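Local coordinates for protein diguanylate cyclase with PAS/PAC sensor (Marinobacter aquaeolei, PDB 3H9W) that probably makes cyclic di-GMP from two GTP molecules through its GGDEF domain, this chain being the N-terminal PAS sensor domain of the longer protein, at residues L27-Q31 and G32-S36; S36-D39 and W40-M44. All coordinates share one frame; numbering follows the deposited sequence.

Overall arrangement
From the N terminus, the chain makes strands 5-10 and 15-19, then helix 22-27. Contact 1 begins on the last residue of that helix and closes the loop 27-36 through a short 3-10 turn. Contact 2 begins on Ser36, where contact 1 ends, and spans helix 37-42 with the turn after it, just before helix 46-61. The two follow in series and neither nests in the other, their centres about 10 Å apart. Arg43 joins them by folding back to Ser33, Trp29 and Trp34. Together they link the helical part of this PAS domain to its antiparallel sheet, through Leu27 against strand 79-90 and Trp40 to Tyr70 of strand 66-73.

Contact 1. Residues L27-Q31 and G32-S36; sequences LGWPQ and GSWKS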
loop_
_atom_site.group_PDB
_atom_site.type_symbol
_atom_site.label_atom_id
_atom_site.label_comp_id
_atom_site.label_asym_id
_atom_site.label_seq_id
_atom_site.Cartn_x
_atom_site.Cartn_y
_atom_site.Cartn_z
ATOM N N LEU A 27 -3.249 -16.566 -4.674
ATOM C CA LEU A 27 -2.605 -17.702 -4.005
ATOM C C LEU A 27 -3.455 -18.956 -3.783
ATOM O O LEU A 27 -2.979 -19.938 -3.203
ATOM C CB LEU A 27 -2.009 -17.231 -2.675
ATOM C CG LEU A 27 -0.956 -16.123 -2.817
ATOM C CD1 LEU A 27 -0.430 -15.740 -1.439
ATOM C CD2 LEU A 27 0.187 -16.602 -3.703
ATOM N N GLY A 28 -4.707 -18.920 -4.231
ATOM C CA GLY A 28 -5.577 -20.078 -4.112
ATOM C C GLY A 28 -6.206 -20.431 -2.772
ATOM O O GLY A 28 -7.326 -20.942 -2.736
ATOM N N TRP A 29 -5.511 -20.188 -1.669
ATOM C CA TRP A 29 -6.077 -20.526 -0.368
ATOM C C TRP A 29 -7.358 -19.725 -0.165
ATOM O O TRP A 29 -7.460 -18.592 -0.626
ATOM C CB TRP A 29 -5.098 -20.182 0.765
ATOM C CG TRP A 29 -3.675 -20.625 0.548
ATOM C CD1 TRP A 29 -2.674 -19.909 -0.038
ATOM C CD2 TRP A 29 -3.092 -21.874 0.954
ATOM N NE1 TRP A 29 -1.496 -20.632 -0.014
ATOM C CE2 TRP A 29 -1.729 -21.841 0.587
ATOM C CE3 TRP A 29 -3.592 -23.016 1.594
ATOM C CZ2 TRP A 29 -0.856 -22.905 0.838
ATOM C CZ3 TRP A 29 -2.725 -24.079 1.847
ATOM C CH2 TRP A 29 -1.368 -24.012 1.468
ATOM N N PRO A 30 -8.357 -20.307 0.519
ATOM C CA PRO A 30 -9.603 -19.568 0.747
ATOM C C PRO A 30 -9.273 -18.258 1.460
ATOM O O PRO A 30 -8.433 -18.234 2.355
ATOM C CB PRO A 30 -10.410 -20.514 1.638
ATOM C CG PRO A 30 -9.933 -21.868 1.211
ATOM C CD PRO A 30 -8.440 -21.669 1.080
ATOM N N GLN A 31 -9.922 -17.175 1.055
ATOM C CA GLN A 31 -9.679 -15.884 1.677
ATOM C C GLN A 31 -9.807 -15.978 3.194
ATOM O O GLN A 31 -8.991 -15.427 3.937
ATOM C CB GLN A 31 -10.662 -14.845 1.129
ATOM C CG GLN A 31 -10.645 -13.507 1.858
ATOM C CD GLN A 31 -11.671 -12.534 1.306
ATOM O OE1 GLN A 31 -12.675 -12.941 0.722
ATOM N NE2 GLN A 31 -11.430 -11.241 1.501
ATOM N N GLY A 32 -10.822 -16.699 3.657
ATOM C CA GLY A 32 -11.033 -16.826 5.090
ATOM C C GLY A 32 -9.965 -17.603 5.842
ATOM O O GLY A 32 -9.958 -17.606 7.076
ATOM N N SER A 33 -9.062 -18.257 5.111
ATOM C CA SER A 33 -7.997 -19.055 5.725
ATOM C C SER A 33 -6.833 -18.213 6.248
ATOM O O SER A 33 -5.990 -18.705 7.001
ATOM C CB SER A 33 -7.450 -20.072 4.722
ATOM O OG SER A 33 -6.634 -19.424 3.756
ATOM N N TRP A 34 -6.772 -16.955 5.837
ATOM C CA TRP A 34 -5.704 -16.075 6.294
ATOM C C TRP A 34 -6.092 -15.513 7.653
ATOM O O TRP A 34 -6.663 -14.430 7.747
ATOM C CB TRP A 34 -5.483 -14.952 5.280
ATOM C CG TRP A 34 -4.930 -15.454 3.983
ATOM C CD1 TRP A 34 -5.624 -16.039 2.962
ATOM C CD2 TRP A 34 -3.555 -15.462 3.591
ATOM N NE1 TRP A 34 -4.760 -16.415 1.953
ATOM C CE2 TRP A 34 -3.484 -16.071 2.315
ATOM C CE3 TRP A 34 -2.370 -15.019 4.196
ATOM C CZ2 TRP A 34 -2.270 -16.239 1.628
ATOM C CZ3 TRP A 34 -1.166 -15.184 3.515
ATOM C CH2 TRP A 34 -1.126 -15.792 2.244
ATOM N N LYS A 35 -5.774 -16.269 8.703
ATOM C CA LYS A 35 -6.110 -15.898 10.077
ATOM C C LYS A 35 -5.072 -15.059 10.820
ATOM O O LYS A 35 -5.432 -14.123 11.536
ATOM C CB LYS A 35 -6.405 -17.168 10.886
ATOM C CG LYS A 35 -7.672 -17.894 10.458
ATOM C CD LYS A 35 -8.908 -17.102 10.861
ATOM C CE LYS A 35 -10.182 -17.832 10.486
ATOM N NZ LYS A 35 -11.386 -17.015 10.791
ATOM N N SER A 36 -3.794 -15.392 10.671
ATOM C CA SER A 36 -2.746 -14.643 11.359
ATOM C C SER A 36 -1.421 -14.632 10.613
ATOM O O SER A 36 -1.272 -15.238 9.549
ATOM C CB SER A 36 -2.493 -15.226 12.751
ATOM O OG SER A 36 -1.797 -16.460 12.656
HETATM O O HOH W 1 -5.170 -17.217 -0.726
#
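Pro30 O is gripped twice by Ser33, once by its backbone and once by its side chain, where the chain turns through a short 3-10 segment. Ser33 OG donates to Pro30 O at 2.6 Å, in the carbonyl plane. Ser33 N donates to the same oxygen at 2.8 Å, but from above that plane. The hydroxyl can fold back this far because chi1 of 74° sets OG between its own backbone N and carbonyl carbon. The next turn bond, Trp34 N to Gln31 O at 3.3 Å, is longer but nearly straight (169°).

A water adds a bridge. It lies in the plane of the Trp34 ring at its edge, accepts from Trp34 NE1 at 2.8 Å and donates to Trp29 O at 2.7 Å, joining the indole to the chain before the turn.

The apolar contacts gather round the same indole. Leu27 CD1 packs 3.6 Å from Trp34 CZ2, the two side chains crossing at about a right angle; Leu27 also touches Val80 and Ile82 of strand 79-90. Trp29 stands almost perpendicular to Trp34, ring planes 87° apart, and brings its CD1 to 4.1 Å from Trp34 CZ2. The NE1 of Trp29 is spoken for by Leu73 O. Arg43 makes cation-pi contacts with both indoles and bonds to Ser33 OG.

An alanine in place of Trp34 has neither NE1 nor the ring, and is likely to leave the water held less firmly, open a gap beside Leu27 CD1 and deprive the Arg43 cation of one of its two aromatic partners.

Direct bonds thus fix the turn, while the water ties the Trp34 indole to Trp29 O and the indole packs on Leu27, the last residue of helix 22-27, so the shape of this loop rests on polar and apolar contacts together.

Contact 2. Residues S36-D39 and W40-M44; sequences SVED and WATRM
A capping box starts helix 37-42, with Ser36 at the N-cap and Asp39 three residues on. Ser36 OG accepts from Glu38 N at 3.2 Å, and Ser36 N donates to Asp39 OD2 at 2.8 Å, meeting that oxygen on its anti side. The carboxylate can reach back to the N-cap because Asp39 CG lies beside its own backbone N (chi1 -63°). OD2 also takes a hydrogen bond from Lys35 N, so the two amides would probably favour the charged carboxylate.

Main-chain bonds, and one from a threonine hydroxyl, carry the short helix forward. Trp40 N to Ser36 O is weak, whereas Ala41 N donates to Val37 O at 2.8 Å. Thr42 grips Glu38 O twice, through its N at 2.9 Å and its OG1 at 3.0 Å, the two donors coming from opposite faces of the carbonyl plane. The last turn closes with Arg43 N on Asp39 O at 3.0 Å.

From there the Arg43 side chain, extended from CG to NE, runs alongside Asp39 in the same direction. Asp39 CB sits over the centre of one guanidinium face, and Asp39 OD1 stays 4.2 Å from Arg43 NH2, well off the guanidinium plane; the opposite charges probably attract, but no N-H points at OD1 and there is no salt bridge, while NH1 bonds to Ser33 OG.

The Trp40 indole, with Val37 O at its edge, touches Val52 and Cys56 of helix 46-61, and its NE1 bonds to Tyr70 OH. Met44, a selenomethionine, puts CE 3.6 Å above the plane of the Trp40 indole, offset toward the rim.

The inverse gamma turn centred on Arg43 then ends this short capped helix, one of the helices that accompany the antiparallel sheet of the PAS fold.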
loop_
_atom_site.group_PDB
_atom_site.type_symbol
_atom_site.label_atom_id
_atom_site.label_comp_id
_atom_site.label_asym_id
_atom_site.label_seq_id
_atom_site.Cartn_x
_atom_site.Cartn_y
_atom_site.Cartn_z
ATOM N N SER A 36 -3.794 -15.392 10.671
ATOM C CA SER A 36 -2.746 -14.643 11.359
ATOM C C SER A 36 -1.421 -14.632 10.613
ATOM O O SER A 36 -1.272 -15.238 9.549
ATOM C CB SER A 36 -2.493 -15.226 12.751
ATOM O OG SER A 36 -1.797 -16.460 12.656
ATOM N N VAL A 37 -0.449 -13.953 11.211
ATOM C CA VAL A 37 0.883 -13.846 10.642
ATOM C C VAL A 37 1.484 -15.225 10.419
ATOM O O VAL A 37 2.281 -15.432 9.498
ATOM C CB VAL A 37 1.806 -13.026 11.561
ATOM C CG1 VAL A 37 1.309 -11.589 11.628
ATOM C CG2 VAL A 37 1.827 -13.638 12.956
ATOM N N GLU A 38 1.096 -16.175 11.264
ATOM C CA GLU A 38 1.597 -17.540 11.156
ATOM C C GLU A 38 1.249 -18.121 9.790
ATOM O O GLU A 38 2.045 -18.846 9.187
ATOM C CB GLU A 38 0.989 -18.402 12.272
ATOM C CG GLU A 38 1.590 -19.795 12.396
ATOM C CD GLU A 38 1.030 -20.564 13.587
ATOM O OE1 GLU A 38 -0.156 -20.956 13.549
ATOM O OE2 GLU A 38 1.779 -20.766 14.566
ATOM N N ASP A 39 0.055 -17.801 9.299
ATOM C CA ASP A 39 -0.385 -18.296 7.992
ATOM C C ASP A 39 0.472 -17.668 6.894
ATOM O O ASP A 39 0.869 -18.329 5.933
ATOM C CB ASP A 39 -1.857 -17.949 7.760
ATOM C CG ASP A 39 -2.780 -18.618 8.765
ATOM O OD1 ASP A 39 -2.743 -19.861 8.865
ATOM O OD2 ASP A 39 -3.547 -17.900 9.441
ATOM N N TRP A 40 0.739 -16.379 7.046
ATOM C CA TRP A 40 1.557 -15.630 6.099
ATOM C C TRP A 40 2.968 -16.218 6.064
ATOM O O TRP A 40 3.547 -16.418 4.993
ATOM C CB TRP A 40 1.594 -14.166 6.539
ATOM C CG TRP A 40 2.615 -13.315 5.859
ATOM C CD1 TRP A 40 2.558 -12.804 4.592
ATOM C CD2 TRP A 40 3.843 -12.852 6.423
ATOM N NE1 TRP A 40 3.677 -12.047 4.334
ATOM C CE2 TRP A 40 4.485 -12.063 5.442
ATOM C CE3 TRP A 40 4.466 -13.027 7.666
ATOM C CZ2 TRP A 40 5.722 -11.451 5.664
ATOM C CZ3 TRP A 40 5.699 -12.416 7.888
ATOM C CH2 TRP A 40 6.312 -11.639 6.889
ATOM N N ALA A 41 3.515 -16.497 7.244
ATOM C CA ALA A 41 4.862 -17.058 7.366
ATOM C C ALA A 41 4.969 -18.480 6.816
ATOM O O ALA A 41 5.993 -18.865 6.244
ATOM C CB ALA A 41 5.299 -17.035 8.837
ATOM N N THR A 42 3.912 -19.264 6.992
ATOM C CA THR A 42 3.907 -20.640 6.514
ATOM C C THR A 42 3.796 -20.743 4.997
ATOM O O THR A 42 4.474 -21.553 4.373
ATOM C CB THR A 42 2.755 -21.430 7.165
ATOM O OG1 THR A 42 3.017 -21.573 8.568
ATOM C CG2 THR A 42 2.613 -22.810 6.533
ATOM N N ARG A 43 2.944 -19.908 4.412
ATOM C CA ARG A 43 2.713 -19.917 2.970
ATOM C C ARG A 43 3.783 -19.119 2.237
ATOM O O ARG A 43 3.494 -18.162 1.514
ATOM C CB ARG A 43 1.321 -19.351 2.702
ATOM C CG ARG A 43 0.254 -20.195 3.376
ATOM C CD ARG A 43 -1.112 -19.528 3.425
ATOM N NE ARG A 43 -2.048 -20.376 4.160
ATOM C CZ ARG A 43 -3.319 -20.072 4.389
ATOM N NH1 ARG A 43 -3.827 -18.930 3.939
ATOM N NH2 ARG A 43 -4.085 -20.919 5.068
HETATM N N MSE A 44 5.025 -19.550 2.408
HETATM C CA MSE A 44 6.162 -18.871 1.819
HETATM C C MSE A 44 7.259 -19.879 1.485
HETATM O O MSE A 44 7.350 -20.939 2.102
HETATM C CB MSE A 44 6.675 -17.844 2.830
HETATM C CG MSE A 44 7.694 -16.862 2.315
HETATM SE SE MSE A 44 8.254 -15.720 3.766
HETATM C CE MSE A 44 6.603 -14.716 4.022
#